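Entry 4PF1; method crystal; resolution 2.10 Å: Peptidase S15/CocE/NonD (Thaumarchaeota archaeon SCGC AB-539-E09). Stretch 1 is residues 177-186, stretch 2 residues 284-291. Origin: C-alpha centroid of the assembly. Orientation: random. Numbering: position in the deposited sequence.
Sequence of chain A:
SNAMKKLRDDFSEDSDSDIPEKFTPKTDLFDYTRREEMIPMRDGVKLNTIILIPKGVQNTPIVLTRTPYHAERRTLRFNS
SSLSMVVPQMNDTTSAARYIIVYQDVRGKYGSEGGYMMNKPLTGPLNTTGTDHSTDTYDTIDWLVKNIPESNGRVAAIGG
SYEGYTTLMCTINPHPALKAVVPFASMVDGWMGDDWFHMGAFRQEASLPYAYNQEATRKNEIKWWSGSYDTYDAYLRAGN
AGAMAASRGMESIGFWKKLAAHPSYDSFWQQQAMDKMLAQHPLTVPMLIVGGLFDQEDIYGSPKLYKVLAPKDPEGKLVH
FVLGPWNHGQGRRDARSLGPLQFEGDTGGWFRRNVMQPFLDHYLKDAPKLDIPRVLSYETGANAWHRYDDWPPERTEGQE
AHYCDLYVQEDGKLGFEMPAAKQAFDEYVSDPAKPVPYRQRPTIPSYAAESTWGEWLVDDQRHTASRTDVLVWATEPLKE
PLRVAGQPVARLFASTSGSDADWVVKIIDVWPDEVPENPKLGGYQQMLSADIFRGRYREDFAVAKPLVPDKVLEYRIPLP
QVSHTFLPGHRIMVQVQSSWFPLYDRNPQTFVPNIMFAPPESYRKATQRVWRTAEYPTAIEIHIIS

Stretch 1 (177-186) ALKAVVPFAS
Stretch 2, residues 284-291: TVPMLIVG

How do the two backbones run? Strand 178-184 and strand 287-291 lie parallel, their N-to-C directions 8° apart and their axes 4.9 Å apart at closest approach. Val181 pairs with Met287 (CA to CA 5.0 Å) and Phe184 with Val290 (CA to CA 4.7 Å). Phi/psi values are mostly extended, such as -136/144 at Val181 and -125/133 at Met287, but Lys179 departs to -106/-21 and Ala185 turns out of the strand at 28/52.

Which hydrogen bonds fix that register? Val181 uses both its polar backbone atoms: its N donates to Pro286 O (2.9 Å), and its O accepts from Leu288 N (3.0 Å). Farther along, Val290 N reaches Pro183 O at 3.1 Å, almost linear at 176°, and Ala185 N reaches Val290 O at 2.9 Å. Pro183 and Pro286 have no amide hydrogen to donate, yet each carbonyl accepts; where an amide could have donated to Leu288 O, Pro183 instead sets its ring CD 3.3 Å from that oxygen, and the pairing stays as two separate bridges.

How do the side chains fill the start of the contact? Val285, chi1 t, points toward stretch 1, and its CG1 lies 3.9 Å from Leu178 CD2 and 4.0 Å from Val181 CG2. Leu178 (t, p) starts sideways, but its end comes nearer. Val181, chi1 m, also brings CG2 to 3.7 Å from Met287 CG, the methionine being t, t, m. Small Ala180 sets its CA 3.5 Å from Pro286 O.

What closes the other end? Val290, chi1 t, points toward stretch 1 and lays CG2 over a face of the Phe184 ring, 4.2 Å from its centroid; Phe184 has chi1 m and chi2 87°. The same CG2 meets Val182 CG1 at 3.7 Å, with Val182 at chi1 t. Compact apolar branches suit this buried packing, and the stretches together bury 571 Å².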

ATOM      1  N   ALA A 177     -43.530 -25.770   0.922  1.00 19.82           N
ATOM      2  CA  ALA A 177     -42.326 -25.947   0.103  1.00 19.47           C
ATOM      3  C   ALA A 177     -41.049 -25.429   0.811  1.00 22.51           C
ATOM      4  O   ALA A 177     -39.949 -25.815   0.419  1.00 22.14           O
ATOM      5  CB  ALA A 177     -42.496 -25.260  -1.240  1.00 20.19           C
ATOM      6  N   LEU A 178     -41.193 -24.563   1.851  1.00 18.74           N
ATOM      7  CA  LEU A 178     -40.042 -24.061   2.614  1.00 17.41           C
ATOM      8  C   LEU A 178     -39.510 -25.186   3.515  1.00 20.54           C
ATOM      9  O   LEU A 178     -40.226 -25.657   4.410  1.00 20.48           O
ATOM     10  CB  LEU A 178     -40.394 -22.800   3.429  1.00 17.09           C
ATOM     11  CG  LEU A 178     -39.220 -22.157   4.193  1.00 20.46           C
ATOM     12  CD1 LEU A 178     -38.321 -21.353   3.258  1.00 19.39           C
ATOM     13  CD2 LEU A 178     -39.717 -21.290   5.322  1.00 23.32           C
ATOM     14  N   LYS A 179     -38.265 -25.633   3.249  1.00 15.97           N
ATOM     15  CA  LYS A 179     -37.658 -26.783   3.918  1.00 15.59           C
ATOM     16  C   LYS A 179     -36.586 -26.416   4.949  1.00 20.12           C
ATOM     17  O   LYS A 179     -36.286 -27.246   5.802  1.00 19.64           O
ATOM     18  CB  LYS A 179     -37.061 -27.759   2.879  1.00 17.65           C
ATOM     19  CG  LYS A 179     -38.060 -28.262   1.820  1.00 23.71           C
ATOM     20  CD  LYS A 179     -39.242 -29.056   2.421  1.00 27.96           C
ATOM     21  CE  LYS A 179     -40.325 -29.309   1.398  1.00 32.78           C
ATOM     22  NZ  LYS A 179     -41.500 -29.995   1.992  1.00 38.24           N
ATOM     23  N   ALA A 180     -35.984 -25.206   4.858  1.00 17.05           N
ATOM     24  CA  ALA A 180     -34.930 -24.756   5.787  1.00 16.72           C
ATOM     25  C   ALA A 180     -34.682 -23.255   5.678  1.00 20.07           C
ATOM     26  O   ALA A 180     -34.999 -22.655   4.652  1.00 19.77           O
ATOM     27  CB  ALA A 180     -33.629 -25.508   5.511  1.00 17.35           C
ATOM     28  N   VAL A 181     -34.084 -22.651   6.727  1.00 16.62           N
ATOM     29  CA  VAL A 181     -33.713 -21.228   6.735  1.00 15.99           C
ATOM     30  C   VAL A 181     -32.300 -21.042   7.320  1.00 19.62           C
ATOM     31  O   VAL A 181     -31.908 -21.765   8.240  1.00 19.48           O
ATOM     32  CB  VAL A 181     -34.737 -20.296   7.453  1.00 19.74           C
ATOM     33  CG1 VAL A 181     -35.997 -20.090   6.617  1.00 19.64           C
ATOM     34  CG2 VAL A 181     -35.074 -20.796   8.854  1.00 19.90           C
ATOM     35  N   VAL A 182     -31.540 -20.071   6.775  1.00 15.52           N
ATOM     36  CA  VAL A 182     -30.203 -19.731   7.266  1.00 14.86           C
ATOM     37  C   VAL A 182     -30.143 -18.194   7.512  1.00 18.38           C
ATOM     38  O   VAL A 182     -29.633 -17.446   6.666  1.00 18.09           O
ATOM     39  CB  VAL A 182     -29.046 -20.234   6.342  1.00 18.51           C
ATOM     40  CG1 VAL A 182     -27.682 -19.963   6.974  1.00 18.05           C
ATOM     41  CG2 VAL A 182     -29.191 -21.720   6.017  1.00 18.73           C
ATOM     42  N   PRO A 183     -30.687 -17.696   8.651  1.00 14.28           N
ATOM     43  CA  PRO A 183     -30.619 -16.249   8.903  1.00 13.37           C
ATOM     44  C   PRO A 183     -29.247 -15.818   9.460  1.00 15.55           C
ATOM     45  O   PRO A 183     -28.826 -16.285  10.522  1.00 14.84           O
ATOM     46  CB  PRO A 183     -31.758 -16.009   9.900  1.00 15.31           C
ATOM     47  CG  PRO A 183     -31.956 -17.316  10.594  1.00 20.09           C
ATOM     48  CD  PRO A 183     -31.356 -18.414   9.758  1.00 15.91           C
ATOM     49  N   PHE A 184     -28.533 -14.963   8.705  1.00 11.48           N
ATOM     50  CA  PHE A 184     -27.235 -14.402   9.104  1.00 11.09           C
ATOM     51  C   PHE A 184     -27.429 -13.054   9.766  1.00 16.28           C
ATOM     52  O   PHE A 184     -28.261 -12.269   9.306  1.00 16.08           O
ATOM     53  CB  PHE A 184     -26.309 -14.211   7.885  1.00 12.62           C
ATOM     54  CG  PHE A 184     -25.786 -15.436   7.179  1.00 14.07           C
ATOM     55  CD1 PHE A 184     -26.526 -16.043   6.169  1.00 17.00           C
ATOM     56  CD2 PHE A 184     -24.490 -15.886   7.404  1.00 16.22           C
ATOM     57  CE1 PHE A 184     -26.008 -17.127   5.453  1.00 17.94           C
ATOM     58  CE2 PHE A 184     -23.977 -16.978   6.697  1.00 18.93           C
ATOM     59  CZ  PHE A 184     -24.738 -17.588   5.723  1.00 17.03           C
ATOM     60  N   ALA A 185     -26.666 -12.771  10.837  1.00 14.54           N
ATOM     61  CA  ALA A 185     -26.630 -11.473  11.539  1.00 14.82           C
ATOM     62  C   ALA A 185     -27.960 -10.681  11.417  1.00 19.06           C
ATOM     63  O   ALA A 185     -27.952  -9.516  11.016  1.00 17.94           O
ATOM     64  CB  ALA A 185     -25.487 -10.643  10.977  1.00 15.16           C
ATOM     65  N   SER A 186     -29.087 -11.330  11.749  1.00 16.17           N
ATOM     66  CA  SER A 186     -30.434 -10.788  11.574  1.00 16.34           C
ATOM     67  C   SER A 186     -30.757  -9.588  12.457  1.00 19.51           C
ATOM     68  O   SER A 186     -30.244  -9.466  13.574  1.00 18.73           O
ATOM     69  CB  SER A 186     -31.473 -11.874  11.831  1.00 20.53           C
ATOM     70  OG  SER A 186     -31.325 -12.945  10.914  1.00 30.79           O
ATOM     71  N   THR A 284     -41.249 -24.933  13.326  1.00 30.40           N
ATOM     72  CA  THR A 284     -41.376 -26.122  12.471  1.00 30.30           C
ATOM     73  C   THR A 284     -40.274 -26.203  11.406  1.00 32.65           C
ATOM     74  O   THR A 284     -39.936 -27.301  10.962  1.00 32.78           O
ATOM     75  CB  THR A 284     -42.756 -26.138  11.781  1.00 40.46           C
ATOM     76  OG1 THR A 284     -42.930 -24.925  11.046  1.00 40.06           O
ATOM     77  CG2 THR A 284     -43.912 -26.330  12.770  1.00 39.45           C
ATOM     78  N   VAL A 285     -39.751 -25.044  10.974  1.00 27.27           N
ATOM     79  CA  VAL A 285     -38.738 -24.949   9.920  1.00 25.82           C
ATOM     80  C   VAL A 285     -37.317 -25.088  10.514  1.00 27.16           C
ATOM     81  O   VAL A 285     -36.977 -24.352  11.447  1.00 26.69           O
ATOM     82  CB  VAL A 285     -38.892 -23.616   9.123  1.00 29.42           C
ATOM     83  CG1 VAL A 285     -37.907 -23.543   7.955  1.00 28.59           C
ATOM     84  CG2 VAL A 285     -40.327 -23.430   8.628  1.00 29.77           C
ATOM     85  N   PRO A 286     -36.464 -25.997   9.962  1.00 21.68           N
ATOM     86  CA  PRO A 286     -35.072 -26.095  10.451  1.00 21.11           C
ATOM     87  C   PRO A 286     -34.332 -24.770  10.266  1.00 23.62           C
ATOM     88  O   PRO A 286     -34.437 -24.142   9.210  1.00 21.77           O
ATOM     89  CB  PRO A 286     -34.466 -27.209   9.588  1.00 23.00           C
ATOM     90  CG  PRO A 286     -35.635 -27.957   9.043  1.00 27.81           C
ATOM     91  CD  PRO A 286     -36.711 -26.946   8.862  1.00 23.32           C
ATOM     92  N   MET A 287     -33.637 -24.323  11.318  1.00 20.91           N
ATOM     93  CA  MET A 287     -32.966 -23.031  11.349  1.00 20.57           C
ATOM     94  C   MET A 287     -31.488 -23.162  11.675  1.00 22.76           C
ATOM     95  O   MET A 287     -31.114 -23.838  12.638  1.00 22.82           O
ATOM     96  CB  MET A 287     -33.648 -22.133  12.396  1.00 23.48           C
ATOM     97  CG  MET A 287     -33.466 -20.649  12.159  1.00 27.46           C
ATOM     98  SD  MET A 287     -34.324 -19.639  13.405  1.00 32.78           S
ATOM     99  CE  MET A 287     -36.035 -20.152  13.136  1.00 30.14           C
ATOM    100  N   LEU A 288     -30.654 -22.473  10.895  1.00 17.39           N
ATOM    101  CA  LEU A 288     -29.218 -22.384  11.115  1.00 16.46           C
ATOM    102  C   LEU A 288     -28.882 -20.912  11.393  1.00 19.33           C
ATOM    103  O   LEU A 288     -28.684 -20.128  10.459  1.00 18.28           O
ATOM    104  CB  LEU A 288     -28.441 -22.948   9.900  1.00 16.32           C
ATOM    105  CG  LEU A 288     -26.900 -23.031  10.012  1.00 20.31           C
ATOM    106  CD1 LEU A 288     -26.465 -24.008  11.102  1.00 20.30           C
ATOM    107  CD2 LEU A 288     -26.286 -23.447   8.685  1.00 21.35           C
ATOM    108  N   ILE A 289     -28.913 -20.523  12.678  1.00 15.65           N
ATOM    109  CA  ILE A 289     -28.653 -19.142  13.092  1.00 15.11           C
ATOM    110  C   ILE A 289     -27.148 -18.879  13.045  1.00 18.19           C
ATOM    111  O   ILE A 289     -26.378 -19.563  13.718  1.00 17.50           O
ATOM    112  CB  ILE A 289     -29.262 -18.818  14.488  1.00 18.32           C
ATOM    113  CG1 ILE A 289     -30.731 -19.306  14.592  1.00 18.96           C
ATOM    114  CG2 ILE A 289     -29.147 -17.314  14.787  1.00 18.25           C
ATOM    115  CD1 ILE A 289     -31.256 -19.474  16.020  1.00 26.10           C
ATOM    116  N   VAL A 290     -26.738 -17.902  12.226  1.00 14.78           N
ATOM    117  CA  VAL A 290     -25.331 -17.566  12.027  1.00 14.08           C
ATOM    118  C   VAL A 290     -25.045 -16.169  12.570  1.00 17.72           C
ATOM    119  O   VAL A 290     -25.511 -15.170  12.013  1.00 17.79           O
ATOM    120  CB  VAL A 290     -24.913 -17.691  10.535  1.00 17.73           C
ATOM    121  CG1 VAL A 290     -23.399 -17.754  10.396  1.00 17.33           C
ATOM    122  CG2 VAL A 290     -25.564 -18.901   9.871  1.00 17.59           C
ATOM    123  N   GLY A 291     -24.289 -16.120  13.661  1.00 13.78           N
ATOM    124  CA  GLY A 291     -23.897 -14.878  14.311  1.00 12.93           C
ATOM    125  C   GLY A 291     -22.402 -14.634  14.277  1.00 15.59           C
ATOM    126  O   GLY A 291     -21.616 -15.570  14.112  1.00 14.80           O
TER